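Local coordinates for protein 6-aminohexanoate-dimer hydrolase (Bacillus anthracis, PDB 4GB7) that probably hydrolyses amide bonds of short linear amides such as the 6-aminohexanoate dimer, using a serine-hydrolase domain of the beta-lactamase fold, at residues F113-N118 / I413-E418; A139-F145 / A299-L303; K267-E271 / I296-S300. All coordinates share one frame; numbering follows the deposited sequence.

Interaction 1 (F113-N118 / I413-E418)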
ATOM      1  N   PHE A 113      -0.354  -8.796 -12.678  1.00 15.57           N
ATOM      2  CA  PHE A 113      -0.280  -7.543 -13.399  1.00 15.22           C
ATOM      3  C   PHE A 113      -1.643  -7.329 -14.040  1.00 16.56           C
ATOM      4  O   PHE A 113      -2.094  -8.150 -14.801  1.00 16.23           O
ATOM      5  CB  PHE A 113       0.866  -7.555 -14.385  1.00 15.83           C
ATOM      6  CG  PHE A 113       1.140  -6.238 -15.016  1.00 16.32           C
ATOM      7  CD1 PHE A 113       1.831  -5.256 -14.320  1.00 16.78           C
ATOM      8  CD2 PHE A 113       0.690  -5.945 -16.300  1.00 15.49           C
ATOM      9  CE1 PHE A 113       2.099  -4.035 -14.910  1.00 16.63           C
ATOM     10  CE2 PHE A 113       1.005  -4.750 -16.904  1.00 16.49           C
ATOM     11  CZ  PHE A 113       1.671  -3.773 -16.196  1.00 18.07           C
ATOM     12  N   VAL A 114      -2.317  -6.252 -13.648  1.00 13.37           N
ATOM     13  CA  VAL A 114      -3.642  -5.919 -14.153  1.00 16.71           C
ATOM     14  C   VAL A 114      -3.658  -4.481 -14.693  1.00 15.17           C
ATOM     15  O   VAL A 114      -3.253  -3.525 -13.965  1.00 17.25           O
ATOM     16  CB  VAL A 114      -4.688  -6.056 -13.046  1.00 17.12           C
ATOM     17  CG1 VAL A 114      -6.063  -5.575 -13.504  1.00 18.66           C
ATOM     18  CG2 VAL A 114      -4.744  -7.508 -12.501  1.00 15.48           C
ATOM     19  N   VAL A 115      -4.185  -4.327 -15.902  1.00 16.00           N
ATOM     20  CA  VAL A 115      -4.346  -3.034 -16.560  1.00 17.83           C
ATOM     21  C   VAL A 115      -5.833  -2.803 -16.894  1.00 15.49           C
ATOM     22  O   VAL A 115      -6.480  -3.589 -17.575  1.00 17.08           O
ATOM     23  CB  VAL A 115      -3.520  -2.901 -17.848  1.00 17.49           C
ATOM     24  CG1 VAL A 115      -3.696  -1.498 -18.457  1.00 17.76           C
ATOM     25  CG2 VAL A 115      -2.067  -3.295 -17.627  1.00 15.03           C
ATOM     26  N   VAL A 116      -6.358  -1.707 -16.380  1.00 16.61           N
ATOM     27  CA  VAL A 116      -7.730  -1.269 -16.588  1.00 15.92           C
ATOM     28  C   VAL A 116      -7.656   0.084 -17.324  1.00 16.11           C
ATOM     29  O   VAL A 116      -6.799   0.930 -16.999  1.00 17.28           O
ATOM     30  CB  VAL A 116      -8.473  -1.096 -15.282  1.00 15.25           C
ATOM     31  CG1 VAL A 116      -9.944  -0.685 -15.523  1.00 19.23           C
ATOM     32  CG2 VAL A 116      -8.470  -2.394 -14.492  1.00 21.26           C
ATOM     33  N   HIS A 117      -8.512   0.270 -18.318  1.00 13.89           N
ATOM     34  CA  HIS A 117      -8.494   1.465 -19.196  1.00 15.64           C
ATOM     35  C   HIS A 117      -9.916   1.849 -19.510  1.00 16.62           C
ATOM     36  O   HIS A 117     -10.719   1.027 -19.960  1.00 17.34           O
ATOM     37  CB  HIS A 117      -7.759   1.180 -20.482  1.00 15.18           C
ATOM     38  CG  HIS A 117      -7.612   2.370 -21.370  1.00 17.46           C
ATOM     39  ND1 HIS A 117      -7.857   2.319 -22.700  1.00 19.57           N
ATOM     40  CD2 HIS A 117      -7.239   3.694 -21.077  1.00 19.58           C
ATOM     41  CE1 HIS A 117      -7.640   3.556 -23.241  1.00 21.39           C
ATOM     42  NE2 HIS A 117      -7.274   4.399 -22.252  1.00 19.45           N
ATOM     43  N   ASN A 118     -10.274   3.081 -19.168  1.00 17.69           N
ATOM     44  CA  ASN A 118     -11.647   3.551 -19.292  1.00 19.64           C
ATOM     45  C   ASN A 118     -12.642   2.596 -18.621  1.00 16.39           C
ATOM     46  O   ASN A 118     -13.774   2.375 -19.101  1.00 18.60           O
ATOM     47  CB  ASN A 118     -12.056   3.809 -20.772  1.00 17.90           C
ATOM     48  CG  ASN A 118     -11.230   4.897 -21.439  1.00 20.78           C
ATOM     49  OD1 ASN A 118     -11.067   5.977 -20.881  1.00 24.20           O
ATOM     50  ND2 ASN A 118     -10.722   4.621 -22.636  1.00 23.02           N
ATOM     51  N   ILE A 413       2.607   2.244 -21.748  1.00 16.27           N
ATOM     52  CA  ILE A 413       1.363   1.492 -21.875  1.00 17.75           C
ATOM     53  C   ILE A 413       0.162   2.431 -22.055  1.00 16.31           C
ATOM     54  O   ILE A 413      -0.664   2.227 -22.925  1.00 18.12           O
ATOM     55  CB  ILE A 413       1.129   0.494 -20.707  1.00 16.70           C
ATOM     56  CG1 ILE A 413       2.186  -0.594 -20.719  1.00 16.61           C
ATOM     57  CG2 ILE A 413      -0.324  -0.059 -20.770  1.00 17.30           C
ATOM     58  CD1 ILE A 413       2.243  -1.405 -19.433  1.00 18.04           C
ATOM     59  N   ALA A 414       0.046   3.443 -21.195  1.00 17.23           N
ATOM     60  CA  ALA A 414      -1.031   4.414 -21.319  1.00 15.83           C
ATOM     61  C   ALA A 414      -1.083   5.028 -22.740  1.00 15.87           C
ATOM     62  O   ALA A 414      -2.150   5.167 -23.343  1.00 18.47           O
ATOM     63  CB  ALA A 414      -0.854   5.528 -20.267  1.00 16.79           C
ATOM     64  N   HIS A 415       0.054   5.471 -23.253  1.00 16.36           N
ATOM     65  CA  HIS A 415       0.056   6.158 -24.547  1.00 17.13           C
ATOM     66  C   HIS A 415      -0.328   5.180 -25.666  1.00 17.19           C
ATOM     67  O   HIS A 415      -0.968   5.559 -26.631  1.00 19.67           O
ATOM     68  CB  HIS A 415       1.422   6.754 -24.825  1.00 16.66           C
ATOM     69  CG  HIS A 415       1.753   7.914 -23.937  1.00 16.85           C
ATOM     70  ND1 HIS A 415       2.953   8.526 -23.943  1.00 20.03           N
ATOM     71  CD2 HIS A 415       0.994   8.543 -22.939  1.00 17.90           C
ATOM     72  CE1 HIS A 415       2.927   9.536 -23.041  1.00 18.29           C
ATOM     73  NE2 HIS A 415       1.740   9.521 -22.424  1.00 20.12           N
ATOM     74  N   HIS A 416       0.089   3.929 -25.543  1.00 18.39           N
ATOM     75  CA  HIS A 416      -0.334   2.874 -26.466  1.00 18.37           C
ATOM     76  C   HIS A 416      -1.834   2.647 -26.467  1.00 19.47           C
ATOM     77  O   HIS A 416      -2.458   2.594 -27.534  1.00 20.82           O
ATOM     78  CB  HIS A 416       0.416   1.603 -26.162  1.00 18.65           C
ATOM     79  CG  HIS A 416      -0.035   0.426 -26.970  1.00 21.82           C
ATOM     80  ND1 HIS A 416       0.362   0.224 -28.240  1.00 26.35           N
ATOM     81  CD2 HIS A 416      -0.852  -0.620 -26.638  1.00 22.77           C
ATOM     82  CE1 HIS A 416      -0.179  -0.914 -28.699  1.00 32.40           C
ATOM     83  NE2 HIS A 416      -0.929  -1.434 -27.715  1.00 29.95           N
ATOM     84  N   LEU A 417      -2.430   2.553 -25.281  1.00 17.84           N
ATOM     85  CA  LEU A 417      -3.862   2.333 -25.134  1.00 19.95           C
ATOM     86  C   LEU A 417      -4.661   3.545 -25.615  1.00 22.96           C
ATOM     87  O   LEU A 417      -5.797   3.406 -26.083  1.00 23.54           O
ATOM     88  CB  LEU A 417      -4.180   2.009 -23.664  1.00 19.46           C
ATOM     89  CG  LEU A 417      -3.639   0.681 -23.118  1.00 19.24           C
ATOM     90  CD1 LEU A 417      -4.029   0.549 -21.671  1.00 23.71           C
ATOM     91  CD2 LEU A 417      -4.092  -0.540 -23.918  1.00 24.94           C
ATOM     92  N   GLU A 418      -4.076   4.737 -25.508  1.00 19.53           N
ATOM     93  CA  GLU A 418      -4.698   5.944 -25.980  1.00 22.18           C
ATOM     94  C   GLU A 418      -4.517   6.143 -27.486  1.00 20.88           C
ATOM     95  O   GLU A 418      -5.024   7.087 -28.023  1.00 26.77           O
ATOM     96  CB  GLU A 418      -4.179   7.169 -25.185  1.00 22.12           C
ATOM     97  CG  GLU A 418      -4.626   7.267 -23.734  1.00 24.49           C
ATOM     98  CD  GLU A 418      -6.087   7.673 -23.596  1.00 27.22           C
ATOM     99  OE1 GLU A 418      -6.357   8.874 -23.719  1.00 30.34           O
ATOM    100  OE2 GLU A 418      -6.955   6.797 -23.372  1.00 25.79           O
TER
HETATM  101  O   HOH W   1      -9.455   6.319 -24.610  1.00 46.24           O
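The imidazole of His-117 is sandwiched between unlike neighbours: CB of Leu-417 lies over one face, 3.9 Å from the ring centroid, in a CH-pi contact, while ND2 of Asn-118 sits above the opposite face, displaced toward the rim. At the edge comes the carboxylate of Glu-418, whose OE2 accepts a hydrogen bond from His-117 NE2 at 2.7 Å. OE2 lies practically in the plane of the His-117 ring, but it is met on its anti side and the two flat groups stand 86° apart, almost perpendicular. Two torsions bring the partners together. With chi1 at -176° the His-117 ring points straight away from the backbone N, out from strand 110-117 toward the helix; Glu-418 bends at chi2, turning its carboxylate toward the end of the strand.

Further into the protein the contact turns apolar, as suits a helix packed on a sheet face. Val-115 CG1 touches Leu-417 CD1 at 3.8 Å, and the Phe-113 ring presents its edge to Ile-413 CD1, 4.1 Å from CZ. Branched and aromatic side chains fill this layer, to which Met-387 of the adjacent strand adds.

A water bridges Asn-118 ND2 and Glu-418 OE2, and Lys-386 bonds to Asn-118 OD1 while making a weak, long ion pair with Glu-418. With a histidine N-H, a water and a distant ammonium all facing OE2, the carboxylate is probably ionised, and its charge would tend to raise the basicity of His-117 at this polar margin of the C-terminal helix.

Interaction 2 (A139-F145 / A299-L303)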
ATOM      1  N   ALA A 139       2.293  -5.039   1.132  1.00 18.20           N
ATOM      2  CA  ALA A 139       3.206  -4.173   1.846  1.00 19.52           C
ATOM      3  C   ALA A 139       2.515  -2.820   2.049  1.00 18.32           C
ATOM      4  O   ALA A 139       1.388  -2.802   2.498  1.00 19.31           O
ATOM      5  CB  ALA A 139       4.547  -4.055   1.122  1.00 19.76           C
ATOM      6  N   SER A 140       3.126  -1.707   1.672  1.00 17.69           N
ATOM      7  CA  SER A 140       2.603  -0.371   2.019  1.00 17.83           C
ATOM      8  C   SER A 140       1.404   0.093   1.172  1.00 16.43           C
ATOM      9  O   SER A 140       0.879   1.158   1.416  1.00 16.66           O
ATOM     10  CB  SER A 140       3.726   0.694   1.928  1.00 18.22           C
ATOM     11  OG  SER A 140       4.674   0.569   2.970  1.00 20.54           O
ATOM     12  N   LEU A 141       0.929  -0.706   0.214  1.00 16.05           N
ATOM     13  CA  LEU A 141      -0.320  -0.372  -0.475  1.00 16.08           C
ATOM     14  C   LEU A 141      -1.464  -0.203   0.523  1.00 15.59           C
ATOM     15  O   LEU A 141      -2.362   0.522   0.249  1.00 18.22           O
ATOM     16  CB  LEU A 141      -0.714  -1.380  -1.524  1.00 18.37           C
ATOM     17  CG  LEU A 141      -0.097  -1.209  -2.900  1.00 23.86           C
ATOM     18  CD1 LEU A 141       1.297  -0.670  -2.984  1.00 17.31           C
ATOM     19  CD2 LEU A 141      -0.325  -2.432  -3.772  1.00 17.25           C
ATOM     20  N   ALA A 142      -1.421  -0.909   1.662  1.00 16.70           N
ATOM     21  CA  ALA A 142      -2.395  -0.729   2.717  1.00 15.74           C
ATOM     22  C   ALA A 142      -2.593   0.672   3.159  1.00 14.00           C
ATOM     23  O   ALA A 142      -3.722   1.032   3.627  1.00 17.60           O
ATOM     24  CB  ALA A 142      -1.987  -1.572   3.946  1.00 18.25           C
ATOM     25  N   LYS A 143      -1.567   1.503   3.056  1.00 16.48           N
ATOM     26  CA  LYS A 143      -1.667   2.814   3.735  1.00 16.64           C
ATOM     27  C   LYS A 143      -2.813   3.697   3.230  1.00 16.64           C
ATOM     28  O   LYS A 143      -3.405   4.488   3.989  1.00 17.44           O
ATOM     29  CB  LYS A 143      -0.338   3.558   3.585  1.00 16.50           C
ATOM     30  CG  LYS A 143       0.797   2.902   4.335  1.00 16.54           C
ATOM     31  CD  LYS A 143       2.086   3.685   4.276  1.00 17.84           C
ATOM     32  CE  LYS A 143       3.136   3.181   5.281  1.00 19.14           C
ATOM     33  NZ  LYS A 143       3.741   1.842   4.987  1.00 18.98           N
ATOM     34  N   VAL A 144      -3.125   3.561   1.951  1.00 17.34           N
ATOM     35  CA  VAL A 144      -4.148   4.395   1.314  1.00 18.10           C
ATOM     36  C   VAL A 144      -5.555   4.111   1.871  1.00 16.71           C
ATOM     37  O   VAL A 144      -6.393   4.966   1.841  1.00 17.98           O
ATOM     38  CB  VAL A 144      -4.096   4.351  -0.220  1.00 15.64           C
ATOM     39  CG1 VAL A 144      -2.739   4.897  -0.695  1.00 16.36           C
ATOM     40  CG2 VAL A 144      -4.416   2.959  -0.796  1.00 15.40           C
ATOM     41  N   PHE A 145      -5.764   2.924   2.406  1.00 15.69           N
ATOM     42  CA  PHE A 145      -7.043   2.552   3.045  1.00 14.52           C
ATOM     43  C   PHE A 145      -7.210   3.260   4.349  1.00 16.91           C
ATOM     44  O   PHE A 145      -8.299   3.771   4.610  1.00 19.50           O
ATOM     45  CB  PHE A 145      -7.133   1.034   3.162  1.00 17.20           C
ATOM     46  CG  PHE A 145      -7.269   0.370   1.812  1.00 18.34           C
ATOM     47  CD1 PHE A 145      -8.492   0.217   1.237  1.00 20.90           C
ATOM     48  CD2 PHE A 145      -6.159  -0.050   1.139  1.00 16.61           C
ATOM     49  CE1 PHE A 145      -8.619  -0.324  -0.023  1.00 20.39           C
ATOM     50  CE2 PHE A 145      -6.256  -0.605  -0.098  1.00 18.60           C
ATOM     51  CZ  PHE A 145      -7.486  -0.747  -0.685  1.00 16.46           C
ATOM     52  N   ALA A 299      -1.811  -1.767   9.941  1.00 17.21           N
ATOM     53  CA  ALA A 299      -2.413  -0.827   9.035  1.00 17.30           C
ATOM     54  C   ALA A 299      -1.465  -0.357   7.925  1.00 16.08           C
ATOM     55  O   ALA A 299      -1.904   0.054   6.846  1.00 18.82           O
ATOM     56  CB  ALA A 299      -2.923   0.400   9.826  1.00 19.37           C
ATOM     57  N   SER A 300      -0.164  -0.405   8.217  1.00 17.94           N
ATOM     58  CA  SER A 300       0.853   0.198   7.363  1.00 15.84           C
ATOM     59  C   SER A 300       1.334  -0.779   6.339  1.00 17.81           C
ATOM     60  O   SER A 300       1.914  -0.364   5.359  1.00 19.33           O
ATOM     61  CB  SER A 300       2.050   0.702   8.193  1.00 18.63           C
ATOM     62  OG  SER A 300       2.669  -0.368   8.878  1.00 20.10           O
ATOM     63  N   ALA A 301       1.079  -2.069   6.544  1.00 15.10           N
ATOM     64  CA  ALA A 301       1.780  -3.065   5.689  1.00 16.96           C
ATOM     65  C   ALA A 301       1.113  -4.426   5.537  1.00 16.30           C
ATOM     66  O   ALA A 301       1.655  -5.321   4.835  1.00 17.88           O
ATOM     67  CB  ALA A 301       3.173  -3.267   6.261  1.00 21.46           C
ATOM     68  N   GLY A 302      -0.029  -4.629   6.192  1.00 19.19           N
ATOM     69  CA  GLY A 302      -0.575  -5.988   6.342  1.00 19.35           C
ATOM     70  C   GLY A 302      -1.805  -6.414   5.552  1.00 15.76           C
ATOM     71  O   GLY A 302      -2.340  -7.504   5.778  1.00 16.26           O
ATOM     72  N   LEU A 303      -2.277  -5.565   4.643  1.00 17.65           N
ATOM     73  CA  LEU A 303      -3.476  -5.878   3.848  1.00 16.35           C
ATOM     74  C   LEU A 303      -3.093  -6.774   2.703  1.00 16.26           C
ATOM     75  O   LEU A 303      -2.094  -6.529   2.049  1.00 18.24           O
ATOM     76  CB  LEU A 303      -4.159  -4.610   3.345  1.00 18.02           C
ATOM     77  CG  LEU A 303      -5.529  -4.767   2.684  1.00 15.74           C
ATOM     78  CD1 LEU A 303      -6.589  -5.409   3.604  1.00 18.23           C
ATOM     79  CD2 LEU A 303      -5.983  -3.405   2.185  1.00 17.26           C
TER
HETATM   80  O   HOH W   2      -0.860  -4.148   2.588  1.00 18.51           O
HETATM   81  O   HOH W   3       0.865  -7.092   2.992  1.00 19.84           O
HETATM   82  O   HOH W   4      -4.494   0.280   6.127  1.00 18.10           O
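Ala-139 to Phe-145 and Ala-299 to Leu-303 meet in a buried backbone-to-backbone contact near the centre of the chain, where the segment 139-145, at the N-terminal end of helix 143-155, lies against the loop before strand 303-305. The main chains come so close that alpha carbons serve as donors: Ala-301 CA reaches Ala-139 O at 3.2 Å, and Ser-140 CA points at Ser-300 O with an angle of 167° at the hydrogen. Small residues suit such an approach. The methyl of Ala-142 lies against the loop, 3.3 Å from Ala-299 O and in touch with CB of Leu-303.

Beyond it, Leu-303 and Phe-145 cross at about a right angle. CD2 of Leu-303 rests over one face of the ring, 3.5 Å from Phe-145 CD2, toward the rim. Phe-313 stacks on the same phenylalanine. Buried carbonyls are served by waters; one of them donates to both Ala-142 O and Ala-299 O.

The polar centre is Lys-143. Its chain runs out extended and then bends at chi4 (70°), bringing NZ 2.9 Å from Ser-300 O, tilted 25° from the carbonyl plane, and 2.6 Å from Ser-140 OG. Asn-251 OD1 accepts a further bond from NZ, so several oxygens fix the direction of NZ. Ser-300 OG turns instead to Glu-255, which also accepts from the N-H of Ala-299.

Ser-140 OG is hydrogen-bonded to Tyr-249 OH and also to a nitrate ion, probably from the crystallisation liquor. Serine and lysine one helical turn apart at a helix start, with this tyrosine, match the SxxK arrangement of serine hydrolases of the beta-lactamase clan, consistent with an active site here.

Interaction 3 (K267-E271 / I296-S300)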
ATOM      1  N   LYS A 267     -14.607   0.027  16.272  1.00 21.53           N
ATOM      2  CA  LYS A 267     -14.579  -1.156  15.385  1.00 19.75           C
ATOM      3  C   LYS A 267     -13.142  -1.397  14.947  1.00 20.16           C
ATOM      4  O   LYS A 267     -12.326  -0.488  15.016  1.00 23.69           O
ATOM      5  CB  LYS A 267     -15.453  -0.912  14.152  1.00 23.27           C
ATOM      6  CG  LYS A 267     -16.945  -0.733  14.445  1.00 25.61           C
ATOM      7  CD  LYS A 267     -17.737  -0.295  13.240  1.00 29.01           C
ATOM      8  CE  LYS A 267     -19.242  -0.329  13.519  1.00 39.47           C
ATOM      9  NZ  LYS A 267     -20.032  -0.081  12.285  1.00 36.44           N
ATOM     10  N   SER A 268     -12.835  -2.618  14.506  1.00 19.10           N
ATOM     11  CA  SER A 268     -11.486  -2.926  14.067  1.00 21.09           C
ATOM     12  C   SER A 268     -11.174  -2.200  12.758  1.00 20.61           C
ATOM     13  O   SER A 268     -12.067  -1.692  12.071  1.00 19.91           O
ATOM     14  CB  SER A 268     -11.292  -4.441  13.897  1.00 20.42           C
ATOM     15  OG  SER A 268     -12.061  -4.878  12.796  1.00 23.24           O
ATOM     16  N   LEU A 269      -9.906  -2.162  12.373  1.00 18.96           N
ATOM     17  CA  LEU A 269      -9.588  -1.541  11.085  1.00 18.19           C
ATOM     18  C   LEU A 269     -10.211  -2.418   9.978  1.00 17.02           C
ATOM     19  O   LEU A 269     -10.729  -1.881   8.986  1.00 16.65           O
ATOM     20  CB  LEU A 269      -8.072  -1.424  10.877  1.00 19.69           C
ATOM     21  CG  LEU A 269      -7.688  -0.682   9.587  1.00 17.92           C
ATOM     22  CD1 LEU A 269      -8.269   0.739   9.472  1.00 20.95           C
ATOM     23  CD2 LEU A 269      -6.153  -0.700   9.468  1.00 19.77           C
ATOM     24  N   ALA A 270     -10.151  -3.744  10.139  1.00 18.21           N
ATOM     25  CA  ALA A 270     -10.669  -4.662   9.149  1.00 17.52           C
ATOM     26  C   ALA A 270     -12.162  -4.426   8.955  1.00 19.80           C
ATOM     27  O   ALA A 270     -12.631  -4.389   7.830  1.00 21.72           O
ATOM     28  CB  ALA A 270     -10.380  -6.122   9.488  1.00 20.11           C
ATOM     29  N   GLU A 271     -12.892  -4.210  10.044  1.00 19.08           N
ATOM     30  CA  GLU A 271     -14.342  -3.975   9.956  1.00 20.26           C
ATOM     31  C   GLU A 271     -14.654  -2.652   9.282  1.00 20.62           C
ATOM     32  O   GLU A 271     -15.588  -2.560   8.461  1.00 21.47           O
ATOM     33  CB  GLU A 271     -14.956  -4.028  11.339  1.00 22.51           C
ATOM     34  CG  GLU A 271     -15.038  -5.441  11.873  1.00 28.04           C
ATOM     35  CD  GLU A 271     -15.188  -5.559  13.405  1.00 35.51           C
ATOM     36  OE1 GLU A 271     -15.107  -4.563  14.224  1.00 34.96           O
ATOM     37  OE2 GLU A 271     -15.395  -6.717  13.809  1.00 40.69           O
ATOM     38  N   ILE A 296      -4.577  -6.633  16.551  1.00 18.90           N
ATOM     39  CA  ILE A 296      -4.474  -5.297  15.961  1.00 18.16           C
ATOM     40  C   ILE A 296      -3.800  -5.413  14.610  1.00 19.75           C
ATOM     41  O   ILE A 296      -2.685  -5.948  14.490  1.00 21.38           O
ATOM     42  CB  ILE A 296      -3.698  -4.321  16.873  1.00 21.08           C
ATOM     43  CG1 ILE A 296      -4.458  -4.059  18.178  1.00 24.60           C
ATOM     44  CG2 ILE A 296      -3.404  -3.014  16.164  1.00 19.22           C
ATOM     45  CD1 ILE A 296      -5.846  -3.495  18.036  1.00 25.45           C
ATOM     46  N   GLU A 297      -4.447  -4.842  13.588  1.00 18.38           N
ATOM     47  CA  GLU A 297      -3.961  -4.976  12.230  1.00 16.55           C
ATOM     48  C   GLU A 297      -2.688  -4.136  11.998  1.00 16.28           C
ATOM     49  O   GLU A 297      -2.542  -3.068  12.563  1.00 18.37           O
ATOM     50  CB  GLU A 297      -4.999  -4.501  11.201  1.00 18.93           C
ATOM     51  CG  GLU A 297      -6.359  -5.188  11.277  1.00 18.83           C
ATOM     52  CD  GLU A 297      -7.352  -4.570  12.214  1.00 17.94           C
ATOM     53  OE1 GLU A 297      -6.976  -3.695  13.036  1.00 21.15           O
ATOM     54  OE2 GLU A 297      -8.520  -5.065  12.171  1.00 20.79           O
ATOM     55  N   GLN A 298      -1.769  -4.653  11.171  1.00 16.28           N
ATOM     56  CA  GLN A 298      -0.713  -3.837  10.572  1.00 16.23           C
ATOM     57  C   GLN A 298      -1.356  -2.943   9.529  1.00 18.57           C
ATOM     58  O   GLN A 298      -1.408  -3.321   8.364  1.00 18.97           O
ATOM     59  CB  GLN A 298       0.311  -4.707   9.822  1.00 18.50           C
ATOM     60  CG  GLN A 298       1.109  -5.611  10.698  1.00 19.52           C
ATOM     61  CD  GLN A 298       2.013  -6.500   9.893  1.00 21.38           C
ATOM     62  OE1 GLN A 298       1.927  -6.540   8.660  1.00 27.01           O
ATOM     63  NE2 GLN A 298       2.848  -7.241  10.576  1.00 25.25           N
ATOM     64  N   ALA A 299      -1.811  -1.767   9.941  1.00 17.21           N
ATOM     65  CA  ALA A 299      -2.413  -0.827   9.035  1.00 17.30           C
ATOM     66  C   ALA A 299      -1.465  -0.357   7.925  1.00 16.08           C
ATOM     67  O   ALA A 299      -1.904   0.054   6.846  1.00 18.82           O
ATOM     68  CB  ALA A 299      -2.923   0.400   9.826  1.00 19.37           C
ATOM     69  N   SER A 300      -0.164  -0.405   8.217  1.00 17.94           N
ATOM     70  CA  SER A 300       0.853   0.198   7.363  1.00 15.84           C
ATOM     71  C   SER A 300       1.334  -0.779   6.339  1.00 17.81           C
ATOM     72  O   SER A 300       1.914  -0.364   5.359  1.00 19.33           O
ATOM     73  CB  SER A 300       2.050   0.702   8.193  1.00 18.63           C
ATOM     74  OG  SER A 300       2.669  -0.368   8.878  1.00 20.10           O
TER
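Leu-269 and Ala-270 offer their backbone N-H groups to the carboxylate of Glu-297, and around this acid the contact is closely packed. Ala-270 N donates to Glu-297 OE2 at 2.9 Å with an angle of 161°, yet it approaches from above the carboxylate plane, 68° out of it. Leu-269 N makes a weak bond to Glu-297 OE1 at 3.4 Å. The glutamate chain bends at chi2 (88°), which lays the acid across the start of helix 269-278, where CB of Leu-269 also comes within 3.3 Å of Glu-297 OE1. Beside the carboxylate, Leu-269 CD2 presses on the methyl of Ala-299 at 3.4 Å, tighter than ordinary van der Waals contact; a residue as small as alanine suits that spot.

The helix start is itself a capping box: Ser-268 is the N-cap, its OG accepting from Glu-271 N, while Glu-271 OE1 accepts from Ser-268 N at 3.0 Å. Glu-297 supplements this from the loop before strand 303-305, taking up N-H groups of the first turn that have no carbonyl of an earlier turn to bond to. The dipole of the helix start would favour a negative charge there, and the salt bridge from Arg-262 to OE1, with a hydrogen bond from Asn-67 to OE2, should also stabilise the ionised form. Tyr-289 of strand 287-290 packs against Leu-269, Ala-270 and Glu-297.

Toward solvent the contact dwindles. Ser-268, partly exposed, gives the loop little more than its CB, which brushes the Glu-297 carboxylate, and in the exposed Glu-271 OE1 stays 6.9 Å from Glu-297 OE2.

Followed from the N terminus, the first segment met is 113-118, on strand 110-117, whose partner on helix 402-417 comes only near the close of the chain; interaction 1 therefore closes a loop of nearly three hundred residues that holds both other contacts. Inside it, segment 139-145, on helix 143-155, waits about 150 residues for its partner at 299-303 in interaction 2. Interaction 3 starts later, at helix 269-278, and ends on the same stretch as interaction 2, a short closure. The two share Ala-299 and Ser-300, so one loop ties both helices together, and the centres of the two contacts are about 10 Å apart. Interaction 1 lies about 24 Å from interaction 2, centre to centre, on the five-stranded antiparallel sheet.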